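Local coordinates for protein BamaA.19900.a (Balamuthia mandrillaris, PDB 6VZZ) that catalyses the phosphorylation of glucose to glucose 6-phosphate as a glucokinase, binding the sugar in a pocket of each chain, at the interface of chains A and B. Coordinates in Å, arbitrary orientation; residue numbers count along the deposited sequence, not the author numbering. Chains: chain A/B, BamaA.19900.a.

Contacts 1 and 2 are neighbouring patches of one two-fold interface between identical chains, their C-alpha centres about 11 Å apart. Chain B lends helix 303-327 to both: B:Ile325 at its end serves contact 1, B:Asn322 one turn earlier contact 2. On chain A the glucose pocket residue A:Glu218 lies in contact 1, and A:His221, of the same pocket, leads into the loop of contact 2. A:Thr115, in contact 1, is a third pocket residue. Residues of each sugar site thus touch the partner chain, which suggests that pairing could steady it, although the deposited assembly alone does not prove a dimer in solution.

Contact 1: the interface of chains A and B. Residues chain A 104, 115, 218; chain B 325, 328, 365.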
ATOM      1  N   ARG A 104     -12.035  -1.977  11.196  1.00 40.50           N
ATOM      2  CA  ARG A 104     -12.593  -1.752   9.873  1.00 35.45           C
ATOM      3  C   ARG A 104     -14.021  -1.260   9.981  1.00 38.90           C
ATOM      4  O   ARG A 104     -14.717  -1.518  10.963  1.00 43.35           O
ATOM      5  CB  ARG A 104     -12.558  -3.033   9.044  1.00 36.76           C
ATOM      6  CG  ARG A 104     -11.174  -3.493   8.673  1.00 36.68           C
ATOM      7  CD  ARG A 104     -11.040  -4.973   8.877  1.00 39.32           C
ATOM      8  NE  ARG A 104     -11.911  -5.734   7.988  1.00 43.30           N
ATOM      9  CZ  ARG A 104     -12.844  -6.588   8.408  1.00 45.58           C
ATOM     10  NH1 ARG A 104     -13.041  -6.801   9.712  1.00 41.24           N
ATOM     11  NH2 ARG A 104     -13.580  -7.235   7.516  1.00 46.31           N
ATOM     12  N   THR A 115     -10.732  -4.714  15.741  1.00 41.84           N
ATOM     13  CA  THR A 115      -9.987  -5.911  15.368  1.00 41.54           C
ATOM     14  C   THR A 115      -9.551  -6.720  16.585  1.00 41.88           C
ATOM     15  O   THR A 115      -9.590  -7.955  16.563  1.00 38.01           O
ATOM     16  CB  THR A 115      -8.777  -5.515  14.524  1.00 39.72           C
ATOM     17  OG1 THR A 115      -9.230  -4.840  13.347  1.00 38.22           O
ATOM     18  CG2 THR A 115      -7.953  -6.744  14.132  1.00 36.96           C
ATOM     19  N   GLU A 218      -4.678  -1.364   6.425  1.00 33.06           N
ATOM     20  CA  GLU A 218      -4.599  -2.441   7.403  1.00 33.60           C
ATOM     21  C   GLU A 218      -3.273  -3.188   7.305  1.00 32.26           C
ATOM     22  O   GLU A 218      -3.213  -4.395   7.539  1.00 34.23           O
ATOM     23  CB  GLU A 218      -5.772  -3.401   7.233  1.00 32.85           C
ATOM     24  CG  GLU A 218      -7.095  -2.834   7.714  1.00 31.72           C
ATOM     25  CD  GLU A 218      -7.103  -2.619   9.219  1.00 37.76           C
ATOM     26  OE1 GLU A 218      -6.332  -3.315   9.936  1.00 38.77           O
ATOM     27  OE2 GLU A 218      -7.867  -1.740   9.683  1.00 38.03           O
TER
ATOM     28  N   ILE B 325      -5.217  -7.118   1.839  1.00 32.68           N
ATOM     29  CA  ILE B 325      -5.434  -6.867   3.257  1.00 31.57           C
ATOM     30  C   ILE B 325      -5.025  -5.446   3.612  1.00 32.01           C
ATOM     31  O   ILE B 325      -5.797  -4.696   4.219  1.00 33.47           O
ATOM     32  CB  ILE B 325      -4.665  -7.907   4.091  1.00 34.34           C
ATOM     33  CG1 ILE B 325      -5.363  -9.265   3.980  1.00 33.71           C
ATOM     34  CG2 ILE B 325      -4.514  -7.446   5.539  1.00 30.61           C
ATOM     35  CD1 ILE B 325      -4.585 -10.386   4.558  1.00 32.22           C
ATOM     36  N   GLN B 328      -7.186  -2.866   1.590  1.00 32.64           N
ATOM     37  CA  GLN B 328      -8.628  -3.012   1.783  1.00 32.22           C
ATOM     38  C   GLN B 328      -9.383  -2.794   0.476  1.00 30.31           C
ATOM     39  O   GLN B 328     -10.383  -2.075   0.422  1.00 32.79           O
ATOM     40  CB  GLN B 328      -9.139  -2.064   2.869  1.00 29.01           C
ATOM     41  CG  GLN B 328      -8.752  -2.447   4.271  1.00 29.23           C
ATOM     42  CD  GLN B 328      -9.379  -3.765   4.712  1.00 34.96           C
ATOM     43  OE1 GLN B 328     -10.579  -3.833   4.978  1.00 42.74           O
ATOM     44  NE2 GLN B 328      -8.566  -4.816   4.798  1.00 30.82           N
ATOM     45  N   TRP B 365     -11.242 -11.834   5.998  1.00 42.15           N
ATOM     46  CA  TRP B 365     -11.326 -10.484   5.442  1.00 39.66           C
ATOM     47  C   TRP B 365     -11.284 -10.481   3.921  1.00 38.85           C
ATOM     48  O   TRP B 365     -11.810  -9.559   3.296  1.00 40.38           O
ATOM     49  CB  TRP B 365     -10.189  -9.600   5.962  1.00 38.33           C
ATOM     50  CG  TRP B 365     -10.233  -9.287   7.416  1.00 39.46           C
ATOM     51  CD1 TRP B 365     -11.054  -9.840   8.349  1.00 39.51           C
ATOM     52  CD2 TRP B 365      -9.416  -8.338   8.112  1.00 39.37           C
ATOM     53  NE1 TRP B 365     -10.797  -9.304   9.586  1.00 36.89           N
ATOM     54  CE2 TRP B 365      -9.797  -8.378   9.472  1.00 39.54           C
ATOM     55  CE3 TRP B 365      -8.405  -7.455   7.718  1.00 36.82           C
ATOM     56  CZ2 TRP B 365      -9.204  -7.566  10.445  1.00 37.49           C
ATOM     57  CZ3 TRP B 365      -7.809  -6.650   8.685  1.00 40.02           C
ATOM     58  CH2 TRP B 365      -8.215  -6.711  10.035  1.00 39.33           C
TER
HETATM   59  O   HOH W   1     -11.967  -6.201   5.237  1.00 44.72           O
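Beside the glucose pocket of chain A, to which A:Thr115 and A:Glu218 belong, A:Arg104 of strand 103-105 packs against B:Trp365 of the short helix 363-366. A:Arg104 lies flat over one face of the indole, with guanidinium and ring planes 11° apart. CZ of A:Arg104 sits 3.6 Å from the centroid of the five-membered ring of B:Trp365, a cation-pi contact, while CD covers the six-membered ring in a CH-pi contact. Bends at chi2 and chi3 (136° and 65°) lay the arginine chain along the ring system instead of pointing it away. The guanidinium edge is used as well: NE of A:Arg104 lies 2.8 Å from the oxygen of water 1, which NH2 also reaches. The same water, 2.8 Å from the amide OE1 of B:Gln328, links the chains. The amide of B:Gln328 stands almost perpendicular to the guanidinium. Its other end is fixed within chain B: NE2 of B:Gln328 gives a nearly straight hydrogen bond to a lone pair of the B:Ile325 carbonyl O, 2.8 Å away. The CB and CG methylenes of A:Glu218 pass beside this bonded pair, with CG 3.8 Å from CG of B:Gln328. OE1 of the A:Glu218 carboxylate comes 3.9 Å from CZ3 and CH2 of B:Trp365, with the carboxylate plane upright to the ring. On the same six-membered ring, the methyl CG2 of A:Thr115 rests 4.0 Å from CZ2 of B:Trp365.

Contact 2: the interface of chains A and B. Residues chain A 221-224; chain B 225, 322, 326, 360.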
ATOM      1  N   HIS A 221      -1.382  -6.108   9.442  1.00 34.65           N
ATOM      2  CA  HIS A 221      -1.753  -7.511   9.417  1.00 37.27           C
ATOM      3  C   HIS A 221      -1.147  -8.277   8.246  1.00 35.07           C
ATOM      4  O   HIS A 221      -1.455  -9.458   8.078  1.00 35.26           O
ATOM      5  CB  HIS A 221      -3.278  -7.627   9.422  1.00 33.43           C
ATOM      6  CG  HIS A 221      -3.915  -6.927  10.582  1.00 36.86           C
ATOM      7  ND1 HIS A 221      -3.859  -7.418  11.870  1.00 36.79           N
ATOM      8  CD2 HIS A 221      -4.596  -5.759  10.655  1.00 34.71           C
ATOM      9  CE1 HIS A 221      -4.488  -6.588  12.683  1.00 34.36           C
ATOM     10  NE2 HIS A 221      -4.945  -5.575  11.970  1.00 34.35           N
ATOM     11  N   VAL A 222      -0.274  -7.653   7.445  1.00 34.92           N
ATOM     12  CA  VAL A 222       0.386  -8.389   6.370  1.00 33.40           C
ATOM     13  C   VAL A 222       1.486  -9.271   6.949  1.00 34.22           C
ATOM     14  O   VAL A 222       2.074  -8.974   7.998  1.00 32.48           O
ATOM     15  CB  VAL A 222       0.945  -7.440   5.290  1.00 35.04           C
ATOM     16  CG1 VAL A 222      -0.148  -6.544   4.731  1.00 31.37           C
ATOM     17  CG2 VAL A 222       2.129  -6.640   5.820  1.00 32.20           C
ATOM     18  N   ALA A 223       1.763 -10.372   6.255  1.00 32.77           N
ATOM     19  CA  ALA A 223       2.822 -11.281   6.667  1.00 33.50           C
ATOM     20  C   ALA A 223       4.172 -10.575   6.685  1.00 34.27           C
ATOM     21  O   ALA A 223       4.442  -9.684   5.874  1.00 33.65           O
ATOM     22  CB  ALA A 223       2.877 -12.475   5.723  1.00 35.49           C
ATOM     23  N   ILE A 224       5.028 -10.987   7.615  1.00 34.43           N
ATOM     24  CA  ILE A 224       6.344 -10.384   7.778  1.00 36.57           C
ATOM     25  C   ILE A 224       7.264 -10.767   6.624  1.00 38.82           C
ATOM     26  O   ILE A 224       6.968 -11.683   5.849  1.00 37.37           O
ATOM     27  CB  ILE A 224       6.954 -10.801   9.128  1.00 37.41           C
ATOM     28  CG1 ILE A 224       6.861 -12.314   9.312  1.00 38.18           C
ATOM     29  CG2 ILE A 224       6.218 -10.127  10.261  1.00 35.72           C
ATOM     30  CD1 ILE A 224       7.959 -13.085   8.668  1.00 39.78           C
TER
ATOM     31  N   SER B 225       7.371 -12.577   1.593  1.00 39.43           N
ATOM     32  CA  SER B 225       6.964 -13.196   2.835  1.00 37.87           C
ATOM     33  C   SER B 225       7.120 -14.709   2.759  1.00 37.09           C
ATOM     34  O   SER B 225       6.950 -15.297   1.689  1.00 40.84           O
ATOM     35  CB  SER B 225       5.506 -12.848   3.151  1.00 35.58           C
ATOM     36  OG  SER B 225       5.439 -11.572   3.743  1.00 35.69           O
ATOM     37  N   ASN B 322      -1.529 -10.090   0.447  1.00 35.70           N
ATOM     38  CA  ASN B 322      -1.164  -9.115   1.469  1.00 34.03           C
ATOM     39  C   ASN B 322      -1.536  -7.685   1.078  1.00 35.53           C
ATOM     40  O   ASN B 322      -1.876  -6.876   1.954  1.00 34.26           O
ATOM     41  CB  ASN B 322       0.317  -9.252   1.783  1.00 27.52           C
ATOM     42  CG  ASN B 322       0.583 -10.469   2.650  1.00 33.72           C
ATOM     43  OD1 ASN B 322       0.322 -10.448   3.857  1.00 33.49           O
ATOM     44  ND2 ASN B 322       1.045 -11.556   2.035  1.00 34.58           N
ATOM     45  N   GLY B 326      -3.814  -5.050   3.219  1.00 29.21           N
ATOM     46  CA  GLY B 326      -3.323  -3.732   3.581  1.00 30.53           C
ATOM     47  C   GLY B 326      -4.111  -2.605   2.936  1.00 32.50           C
ATOM     48  O   GLY B 326      -4.432  -1.607   3.590  1.00 30.66           O
ATOM     49  N   HIS B 360      -3.875 -17.066   5.275  1.00 40.85           N
ATOM     50  CA  HIS B 360      -3.654 -15.876   6.089  1.00 40.25           C
ATOM     51  C   HIS B 360      -4.509 -15.966   7.342  1.00 40.35           C
ATOM     52  O   HIS B 360      -5.624 -16.498   7.288  1.00 43.39           O
ATOM     53  CB  HIS B 360      -3.987 -14.593   5.309  1.00 37.64           C
ATOM     54  CG  HIS B 360      -3.320 -13.369   5.857  1.00 38.15           C
ATOM     55  ND1 HIS B 360      -3.821 -12.670   6.934  1.00 37.75           N
ATOM     56  CD2 HIS B 360      -2.182 -12.729   5.487  1.00 34.88           C
ATOM     57  CE1 HIS B 360      -3.019 -11.657   7.210  1.00 35.88           C
ATOM     58  NE2 HIS B 360      -2.023 -11.665   6.342  1.00 34.11           N
TER
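The hydroxyl OG of B:Ser225 donates to the backbone carbonyl O of A:Ile224 at 2.6 Å, approaching from above the carbonyl plane. A weak second link runs from the same OG to the carbonyl O of A:Ala223, so the serine hydroxyl spans two successive carbonyls of the partner loop. The methyl CB of A:Ala223 packs beside it, 3.7 Å from CB of B:Ser225. Farther back along the loop, the amide N of A:Ala223 donates to the side-chain OD1 of B:Asn322 at 2.8 Å. This bond is fairly straight, 164° at the hydrogen, yet the donor stands above the carbonyl plane of the asparagine amide. With CG of B:Asn322 beside its own backbone N (chi1 -76°), the amide leans out from the helix towards the loop, and CB of B:Asn322 comes against CB of A:Val222 at 4.0 Å. B:His360 brings NE2 to 2.9 Å from the carbonyl O of A:His221, but the oxygen lies about as near to CE1, well off the line of an N-H, so a hydrogen bond here is doubtful as modelled. The imidazole presents its NE2-CE1 edge to this carbonyl, its CG turned away from the backbone N (chi1 -158°). Chain A meets the partner here through backbone groups, running from the end of 3-10 helix 219-221 into the following loop, which lies across helix 303-327 of chain B, between the loops that carry B:Ser225 and B:His360.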